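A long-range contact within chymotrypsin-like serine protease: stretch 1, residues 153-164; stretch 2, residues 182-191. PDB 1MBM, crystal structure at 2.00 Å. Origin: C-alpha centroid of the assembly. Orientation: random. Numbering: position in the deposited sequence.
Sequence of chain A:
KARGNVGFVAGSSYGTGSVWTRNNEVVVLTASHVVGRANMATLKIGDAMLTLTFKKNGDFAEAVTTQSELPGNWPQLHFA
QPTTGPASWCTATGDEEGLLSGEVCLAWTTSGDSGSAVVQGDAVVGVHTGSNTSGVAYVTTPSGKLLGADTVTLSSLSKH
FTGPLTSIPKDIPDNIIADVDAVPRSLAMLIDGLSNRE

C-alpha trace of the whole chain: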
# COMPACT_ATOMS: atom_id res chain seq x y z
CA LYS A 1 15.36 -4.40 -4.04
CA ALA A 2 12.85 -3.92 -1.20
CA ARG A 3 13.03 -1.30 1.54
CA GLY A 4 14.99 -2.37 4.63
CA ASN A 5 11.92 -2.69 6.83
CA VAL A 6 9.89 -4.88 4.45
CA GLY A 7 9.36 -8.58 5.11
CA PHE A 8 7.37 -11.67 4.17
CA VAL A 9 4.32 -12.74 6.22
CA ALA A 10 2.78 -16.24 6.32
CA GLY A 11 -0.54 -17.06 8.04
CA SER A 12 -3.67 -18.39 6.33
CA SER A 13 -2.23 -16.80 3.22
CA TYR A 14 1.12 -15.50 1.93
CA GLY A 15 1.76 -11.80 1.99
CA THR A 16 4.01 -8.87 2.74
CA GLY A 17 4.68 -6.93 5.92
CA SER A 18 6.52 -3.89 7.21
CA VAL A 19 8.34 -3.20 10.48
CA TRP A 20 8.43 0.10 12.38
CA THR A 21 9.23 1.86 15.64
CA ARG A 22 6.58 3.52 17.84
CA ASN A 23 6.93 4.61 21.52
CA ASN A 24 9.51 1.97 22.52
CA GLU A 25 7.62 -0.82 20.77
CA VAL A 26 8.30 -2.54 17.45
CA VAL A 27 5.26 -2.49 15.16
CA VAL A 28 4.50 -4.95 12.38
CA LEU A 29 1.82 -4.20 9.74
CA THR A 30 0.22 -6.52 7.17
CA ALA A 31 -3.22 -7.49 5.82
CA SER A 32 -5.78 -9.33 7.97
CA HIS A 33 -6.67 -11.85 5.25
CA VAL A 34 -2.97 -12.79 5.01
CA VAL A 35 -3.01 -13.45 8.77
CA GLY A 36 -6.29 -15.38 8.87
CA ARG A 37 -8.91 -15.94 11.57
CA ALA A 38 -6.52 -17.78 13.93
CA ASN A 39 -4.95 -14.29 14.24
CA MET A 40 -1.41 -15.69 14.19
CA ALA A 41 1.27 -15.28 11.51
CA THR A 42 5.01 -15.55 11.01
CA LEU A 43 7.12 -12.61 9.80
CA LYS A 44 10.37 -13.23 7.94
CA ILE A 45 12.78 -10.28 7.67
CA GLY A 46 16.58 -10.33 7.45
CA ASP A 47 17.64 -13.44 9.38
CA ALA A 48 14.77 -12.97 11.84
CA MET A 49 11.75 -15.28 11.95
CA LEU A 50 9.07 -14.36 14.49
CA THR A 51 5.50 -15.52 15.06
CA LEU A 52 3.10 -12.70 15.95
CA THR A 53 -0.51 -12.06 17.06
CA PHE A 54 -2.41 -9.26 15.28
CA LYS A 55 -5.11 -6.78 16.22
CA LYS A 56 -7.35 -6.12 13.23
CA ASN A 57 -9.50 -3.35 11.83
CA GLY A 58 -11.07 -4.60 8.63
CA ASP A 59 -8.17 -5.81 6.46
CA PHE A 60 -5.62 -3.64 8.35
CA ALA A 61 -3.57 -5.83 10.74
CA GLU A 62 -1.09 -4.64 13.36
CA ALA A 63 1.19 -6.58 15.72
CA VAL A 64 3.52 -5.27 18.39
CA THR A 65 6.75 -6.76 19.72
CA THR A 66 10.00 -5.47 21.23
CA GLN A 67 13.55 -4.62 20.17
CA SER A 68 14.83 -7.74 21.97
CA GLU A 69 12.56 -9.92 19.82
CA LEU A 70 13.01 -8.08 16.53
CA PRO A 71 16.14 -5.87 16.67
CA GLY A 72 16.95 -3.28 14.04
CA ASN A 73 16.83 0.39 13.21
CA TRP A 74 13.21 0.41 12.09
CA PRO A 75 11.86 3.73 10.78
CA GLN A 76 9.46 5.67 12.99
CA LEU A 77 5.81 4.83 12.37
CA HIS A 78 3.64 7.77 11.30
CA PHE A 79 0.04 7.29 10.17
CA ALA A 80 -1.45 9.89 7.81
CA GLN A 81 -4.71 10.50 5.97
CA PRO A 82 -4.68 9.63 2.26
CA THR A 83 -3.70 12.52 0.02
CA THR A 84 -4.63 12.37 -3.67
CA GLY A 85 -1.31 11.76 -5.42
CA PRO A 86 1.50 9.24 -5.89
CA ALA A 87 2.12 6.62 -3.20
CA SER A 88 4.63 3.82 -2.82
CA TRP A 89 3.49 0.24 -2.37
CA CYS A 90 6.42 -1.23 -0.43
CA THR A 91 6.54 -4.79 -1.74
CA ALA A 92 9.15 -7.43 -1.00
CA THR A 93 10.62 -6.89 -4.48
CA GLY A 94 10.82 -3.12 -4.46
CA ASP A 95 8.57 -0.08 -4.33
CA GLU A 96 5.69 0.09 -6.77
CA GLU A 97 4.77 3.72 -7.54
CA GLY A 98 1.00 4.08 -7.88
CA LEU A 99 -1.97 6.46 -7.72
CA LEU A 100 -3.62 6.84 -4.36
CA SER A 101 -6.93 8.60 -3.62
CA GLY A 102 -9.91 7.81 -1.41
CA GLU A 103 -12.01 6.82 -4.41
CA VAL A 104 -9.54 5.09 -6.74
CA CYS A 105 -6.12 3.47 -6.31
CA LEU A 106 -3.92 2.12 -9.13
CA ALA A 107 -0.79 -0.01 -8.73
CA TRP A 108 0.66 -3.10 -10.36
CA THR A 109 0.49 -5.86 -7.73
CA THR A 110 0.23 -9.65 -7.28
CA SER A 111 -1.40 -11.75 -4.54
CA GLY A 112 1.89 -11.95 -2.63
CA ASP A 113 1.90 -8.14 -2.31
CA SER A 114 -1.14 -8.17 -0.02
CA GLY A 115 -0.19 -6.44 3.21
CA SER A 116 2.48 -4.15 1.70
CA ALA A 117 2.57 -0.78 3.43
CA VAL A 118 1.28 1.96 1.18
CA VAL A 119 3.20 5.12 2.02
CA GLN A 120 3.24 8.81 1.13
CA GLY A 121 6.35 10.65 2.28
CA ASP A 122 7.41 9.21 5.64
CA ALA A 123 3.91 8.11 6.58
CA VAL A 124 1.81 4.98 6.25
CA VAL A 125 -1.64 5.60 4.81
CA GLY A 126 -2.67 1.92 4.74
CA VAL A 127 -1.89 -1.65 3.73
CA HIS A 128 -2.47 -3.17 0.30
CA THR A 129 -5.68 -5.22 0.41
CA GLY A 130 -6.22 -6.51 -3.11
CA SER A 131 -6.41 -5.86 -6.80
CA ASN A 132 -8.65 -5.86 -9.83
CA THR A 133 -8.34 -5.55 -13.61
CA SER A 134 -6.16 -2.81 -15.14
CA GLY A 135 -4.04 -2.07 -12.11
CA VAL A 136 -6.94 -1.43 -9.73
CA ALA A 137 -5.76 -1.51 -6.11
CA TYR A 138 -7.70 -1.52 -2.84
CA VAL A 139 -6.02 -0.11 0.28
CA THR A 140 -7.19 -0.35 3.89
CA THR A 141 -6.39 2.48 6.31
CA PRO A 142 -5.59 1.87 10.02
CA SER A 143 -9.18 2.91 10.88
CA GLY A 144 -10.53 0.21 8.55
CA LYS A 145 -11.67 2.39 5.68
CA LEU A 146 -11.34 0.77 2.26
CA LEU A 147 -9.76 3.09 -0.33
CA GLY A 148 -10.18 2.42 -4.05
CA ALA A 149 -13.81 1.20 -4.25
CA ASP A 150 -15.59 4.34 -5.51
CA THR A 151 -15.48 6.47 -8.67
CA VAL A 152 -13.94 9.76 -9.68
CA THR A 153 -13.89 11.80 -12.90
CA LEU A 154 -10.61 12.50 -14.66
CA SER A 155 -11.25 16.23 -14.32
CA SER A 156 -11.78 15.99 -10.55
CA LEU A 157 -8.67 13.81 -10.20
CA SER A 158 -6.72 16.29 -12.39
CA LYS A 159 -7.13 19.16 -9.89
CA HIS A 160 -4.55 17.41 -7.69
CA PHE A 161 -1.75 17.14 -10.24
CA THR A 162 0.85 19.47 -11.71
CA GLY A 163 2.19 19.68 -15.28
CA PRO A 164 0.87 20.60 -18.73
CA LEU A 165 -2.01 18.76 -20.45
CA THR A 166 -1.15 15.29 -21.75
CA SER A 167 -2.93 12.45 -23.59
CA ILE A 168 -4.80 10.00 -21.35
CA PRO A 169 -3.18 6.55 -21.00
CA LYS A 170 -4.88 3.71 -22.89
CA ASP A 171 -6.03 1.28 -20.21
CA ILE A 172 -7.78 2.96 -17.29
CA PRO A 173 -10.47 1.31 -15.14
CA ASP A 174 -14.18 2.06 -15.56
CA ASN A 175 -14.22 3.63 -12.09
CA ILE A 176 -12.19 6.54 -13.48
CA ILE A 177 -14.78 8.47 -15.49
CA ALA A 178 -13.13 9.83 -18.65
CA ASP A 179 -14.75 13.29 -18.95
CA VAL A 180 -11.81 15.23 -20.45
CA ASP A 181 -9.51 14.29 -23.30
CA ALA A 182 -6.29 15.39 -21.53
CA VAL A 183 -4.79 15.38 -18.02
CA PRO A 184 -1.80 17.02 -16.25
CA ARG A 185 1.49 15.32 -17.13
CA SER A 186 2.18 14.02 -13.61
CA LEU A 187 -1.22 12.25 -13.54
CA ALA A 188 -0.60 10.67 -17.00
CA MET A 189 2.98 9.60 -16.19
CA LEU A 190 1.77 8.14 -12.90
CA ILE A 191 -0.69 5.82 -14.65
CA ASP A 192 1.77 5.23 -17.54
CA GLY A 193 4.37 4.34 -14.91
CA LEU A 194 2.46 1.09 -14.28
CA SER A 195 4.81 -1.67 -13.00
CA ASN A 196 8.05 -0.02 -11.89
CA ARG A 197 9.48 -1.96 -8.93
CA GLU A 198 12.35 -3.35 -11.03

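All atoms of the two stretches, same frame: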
# COMPACT_ATOMS: atom_id res chain seq x y z
N THR A 153 -14.08 11.38 -11.52
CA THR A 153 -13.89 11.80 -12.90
C THR A 153 -12.42 12.14 -13.11
O THR A 153 -11.69 12.39 -12.15
CB THR A 153 -14.74 13.03 -13.25
OG1 THR A 153 -14.46 14.07 -12.31
CG2 THR A 153 -16.23 12.74 -13.07
N LEU A 154 -11.99 12.14 -14.36
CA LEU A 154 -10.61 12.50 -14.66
C LEU A 154 -10.38 13.97 -14.34
O LEU A 154 -9.31 14.33 -13.86
CB LEU A 154 -10.25 12.22 -16.11
CG LEU A 154 -9.71 10.83 -16.49
CD1 LEU A 154 -9.48 10.75 -18.00
CD2 LEU A 154 -8.42 10.52 -15.74
N SER A 155 -11.38 14.80 -14.60
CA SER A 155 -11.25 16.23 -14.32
C SER A 155 -11.07 16.49 -12.82
O SER A 155 -10.18 17.24 -12.42
CB SER A 155 -12.43 17.02 -14.87
OG SER A 155 -13.63 16.60 -14.26
N SER A 156 -11.89 15.84 -12.00
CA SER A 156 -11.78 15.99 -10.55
C SER A 156 -10.42 15.51 -10.04
O SER A 156 -9.79 16.19 -9.22
CB SER A 156 -12.92 15.24 -9.83
OG SER A 156 -12.64 15.09 -8.45
N LEU A 157 -9.97 14.36 -10.54
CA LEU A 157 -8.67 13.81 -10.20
C LEU A 157 -7.55 14.78 -10.63
O LEU A 157 -6.58 15.00 -9.90
CB LEU A 157 -8.49 12.47 -10.92
CG LEU A 157 -7.47 11.41 -10.51
CD1 LEU A 157 -7.46 11.18 -8.99
CD2 LEU A 157 -7.77 10.12 -11.25
N SER A 158 -7.72 15.39 -11.81
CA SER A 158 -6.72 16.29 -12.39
C SER A 158 -6.38 17.54 -11.57
O SER A 158 -5.27 18.05 -11.65
CB SER A 158 -7.15 16.67 -13.81
OG SER A 158 -7.14 15.53 -14.64
N LYS A 159 -7.34 18.01 -10.77
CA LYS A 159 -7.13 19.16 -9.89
C LYS A 159 -5.93 18.97 -8.96
O LYS A 159 -5.30 19.95 -8.53
CB LYS A 159 -8.36 19.36 -9.00
CG LYS A 159 -9.58 19.94 -9.69
CD LYS A 159 -10.70 20.19 -8.69
CE LYS A 159 -10.88 18.98 -7.78
NZ LYS A 159 -11.98 19.15 -6.80
N HIS A 160 -5.61 17.71 -8.64
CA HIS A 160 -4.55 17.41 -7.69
C HIS A 160 -3.17 17.20 -8.28
O HIS A 160 -2.23 16.84 -7.56
CB HIS A 160 -4.96 16.16 -6.90
CG HIS A 160 -6.28 16.30 -6.22
ND1 HIS A 160 -6.43 16.99 -5.04
CD2 HIS A 160 -7.51 15.85 -6.56
CE1 HIS A 160 -7.69 16.95 -4.67
NE2 HIS A 160 -8.37 16.27 -5.57
N PHE A 161 -3.02 17.44 -9.58
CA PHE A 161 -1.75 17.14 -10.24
C PHE A 161 -1.18 18.28 -11.05
O PHE A 161 -1.90 19.00 -11.74
CB PHE A 161 -1.91 15.90 -11.13
CG PHE A 161 -2.12 14.64 -10.35
CD1 PHE A 161 -3.39 14.25 -9.95
CD2 PHE A 161 -1.03 13.84 -10.02
CE1 PHE A 161 -3.59 13.08 -9.22
CE2 PHE A 161 -1.21 12.67 -9.30
CZ PHE A 161 -2.49 12.29 -8.90
N THR A 162 0.14 18.43 -10.99
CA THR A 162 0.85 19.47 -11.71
C THR A 162 1.29 19.02 -13.10
O THR A 162 1.25 17.82 -13.41
CB THR A 162 2.11 19.94 -10.93
OG1 THR A 162 2.96 18.81 -10.68
CG2 THR A 162 1.74 20.42 -9.53
N GLY A 163 1.73 19.97 -13.92
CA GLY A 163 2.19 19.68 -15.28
C GLY A 163 1.20 20.06 -16.36
O GLY A 163 0.00 20.21 -16.11
N PRO A 164 1.70 20.20 -17.59
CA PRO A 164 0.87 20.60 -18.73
C PRO A 164 -0.03 19.45 -19.18
O PRO A 164 0.18 18.30 -18.76
CB PRO A 164 1.92 20.92 -19.79
CG PRO A 164 2.97 19.90 -19.53
CD PRO A 164 3.09 19.93 -18.01
N ALA A 182 -7.68 15.15 -21.92
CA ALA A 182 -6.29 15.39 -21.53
C ALA A 182 -6.18 15.62 -20.03
O ALA A 182 -7.11 16.12 -19.40
CB ALA A 182 -5.68 16.56 -22.31
N VAL A 183 -5.04 15.24 -19.46
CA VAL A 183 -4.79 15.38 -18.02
C VAL A 183 -3.38 15.95 -17.78
O VAL A 183 -2.53 15.88 -18.66
CB VAL A 183 -4.92 14.03 -17.28
CG1 VAL A 183 -6.35 13.47 -17.37
CG2 VAL A 183 -3.91 13.02 -17.79
N PRO A 184 -3.14 16.55 -16.61
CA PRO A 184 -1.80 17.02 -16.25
C PRO A 184 -0.77 15.91 -16.36
O PRO A 184 -1.05 14.76 -15.98
CB PRO A 184 -1.95 17.43 -14.79
CG PRO A 184 -3.39 17.87 -14.70
CD PRO A 184 -4.13 16.88 -15.57
N ARG A 185 0.40 16.26 -16.88
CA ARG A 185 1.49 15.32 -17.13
C ARG A 185 1.83 14.37 -15.99
O ARG A 185 2.09 13.19 -16.23
CB ARG A 185 2.75 16.08 -17.54
CG ARG A 185 3.88 15.19 -18.02
CD ARG A 185 5.20 15.93 -18.21
NE ARG A 185 5.37 16.42 -19.57
CZ ARG A 185 5.90 17.61 -19.88
NH1 ARG A 185 6.28 18.45 -18.93
NH2 ARG A 185 6.03 17.95 -21.16
N SER A 186 1.85 14.87 -14.76
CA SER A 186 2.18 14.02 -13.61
C SER A 186 1.11 12.94 -13.39
O SER A 186 1.46 11.83 -13.03
CB SER A 186 2.44 14.83 -12.33
OG SER A 186 1.28 15.47 -11.87
N LEU A 187 -0.16 13.26 -13.64
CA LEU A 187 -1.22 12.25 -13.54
C LEU A 187 -1.04 11.17 -14.62
O LEU A 187 -1.10 9.97 -14.32
CB LEU A 187 -2.62 12.89 -13.60
CG LEU A 187 -3.85 11.96 -13.56
CD1 LEU A 187 -3.74 10.91 -12.44
CD2 LEU A 187 -5.16 12.77 -13.40
N ALA A 188 -0.80 11.60 -15.86
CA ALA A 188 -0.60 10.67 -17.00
C ALA A 188 0.61 9.75 -16.84
O ALA A 188 0.53 8.56 -17.13
CB ALA A 188 -0.49 11.44 -18.31
N MET A 189 1.73 10.33 -16.40
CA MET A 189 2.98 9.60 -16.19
C MET A 189 2.83 8.62 -15.03
O MET A 189 3.45 7.54 -15.03
CB MET A 189 4.14 10.56 -15.89
CG MET A 189 4.66 11.34 -17.09
SD MET A 189 5.74 10.40 -18.17
CE MET A 189 7.18 10.21 -17.11
N LEU A 190 2.03 9.00 -14.04
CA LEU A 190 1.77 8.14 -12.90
C LEU A 190 1.15 6.85 -13.41
O LEU A 190 1.72 5.77 -13.23
CB LEU A 190 0.82 8.82 -11.90
CG LEU A 190 1.27 8.94 -10.44
CD1 LEU A 190 0.10 9.31 -9.52
CD2 LEU A 190 1.96 7.68 -9.96
N ILE A 191 0.00 6.97 -14.07
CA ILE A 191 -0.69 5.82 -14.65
C ILE A 191 0.17 5.07 -15.68
O ILE A 191 0.21 3.84 -15.67
CB ILE A 191 -2.05 6.24 -15.24
CG1 ILE A 191 -2.93 6.83 -14.14
CG2 ILE A 191 -2.75 5.05 -15.88
CD1 ILE A 191 -4.24 7.41 -14.64

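Stretch 1 opens with a short helix that begins at Leu154, turns through a type I beta turn from Ser158 to Phe161, and runs on as loop to Pro164. Stretch 2 enters as a strand through Pro184 and becomes a helix from Arg185 onward, with Pro184 at the N-cap position. The axis of helix 154-158 runs nearly parallel to that of strand 182-184, with 17° between their directions and a closest approach of 8.5 Å; against helix 185-191 the angle opens to 110° and the approach to 11.0 Å. The backbones are already near one another at the turn, with Ser158 CA 6.0 Å from Val183 CA and Phe161 CA 5.9 Å from Leu187 CA, and they come closer beyond it, where Gly163 CA is 4.8 Å from Arg185 CA.

At this narrow end the stretch 1 loop supplies acceptors to the first turn of the second helix, where backbone NH groups lack partners from a preceding turn. Arg185 N donates to Pro164 O at 2.8 Å, with an N-H...O angle of 133°. Ser186 N donates to Thr162 O at 3.3 Å and 157°, and Ser186 OG donates to the same Thr162 O at 2.8 Å, so one carbonyl receives both the backbone and the side chain of a single serine. Pro164 O also takes a CA-H...O contact from Pro184 CA, 3.4 Å away with 140° at the hydrogen. Gly163 suits this close approach: an ideal CB would lie 3.0 Å from Arg185 CB, and its phi/psi of 104/161 would also jam that CB against the preceding carbonyl oxygen.

The helix of stretch 1 is capped by Thr153, whose OG1 accepts from Ser156 N at 3.1 Å. Further along, Ser158 OG donates to Leu154 O at 2.6 Å, turning the hydroxyl back onto its own helix. Its contacts across the interface are with carbon: Ser158 OG lies 3.4 Å from Pro184 CD, 3.5 Å from Val183 CG1 and 3.6 Å from Leu187 CD2. Apolar packing continues beside it, with Leu154 CD2 4.0 Å from Val183 CG1 and Leu157 CG 3.9 Å from Leu187 CD2.

Phe161 has the largest covered area of either stretch, 89 Å². Its CA-to-CB bond points toward stretch 2, and its chi1 of -68° (m) accompanies a ring placement against the second helix. Leu187 CB sits over one face of the Phe161 ring, 4.0 Å from its centroid and 23° off the normal, a CH-pi contact. Ser186 OG lies at the ring edge, near its plane, while Leu190 CD1 approaches obliquely, 3.6 Å from Phe161 CE2. Phe161 CB meets Pro184 CB at 4.0 Å, extending the apolar contact from the helix back to the proline before it.

At the exposed end, Pro164 CD lies over one face of the Arg185 guanidinium, 3.6 Å from Arg185 NH1. The flat cation thus packs against the proline ring while the backbone NH of Arg185 bonds to the carbonyl of that same proline. Together the two stretches bury 645 Å², summed over both sides.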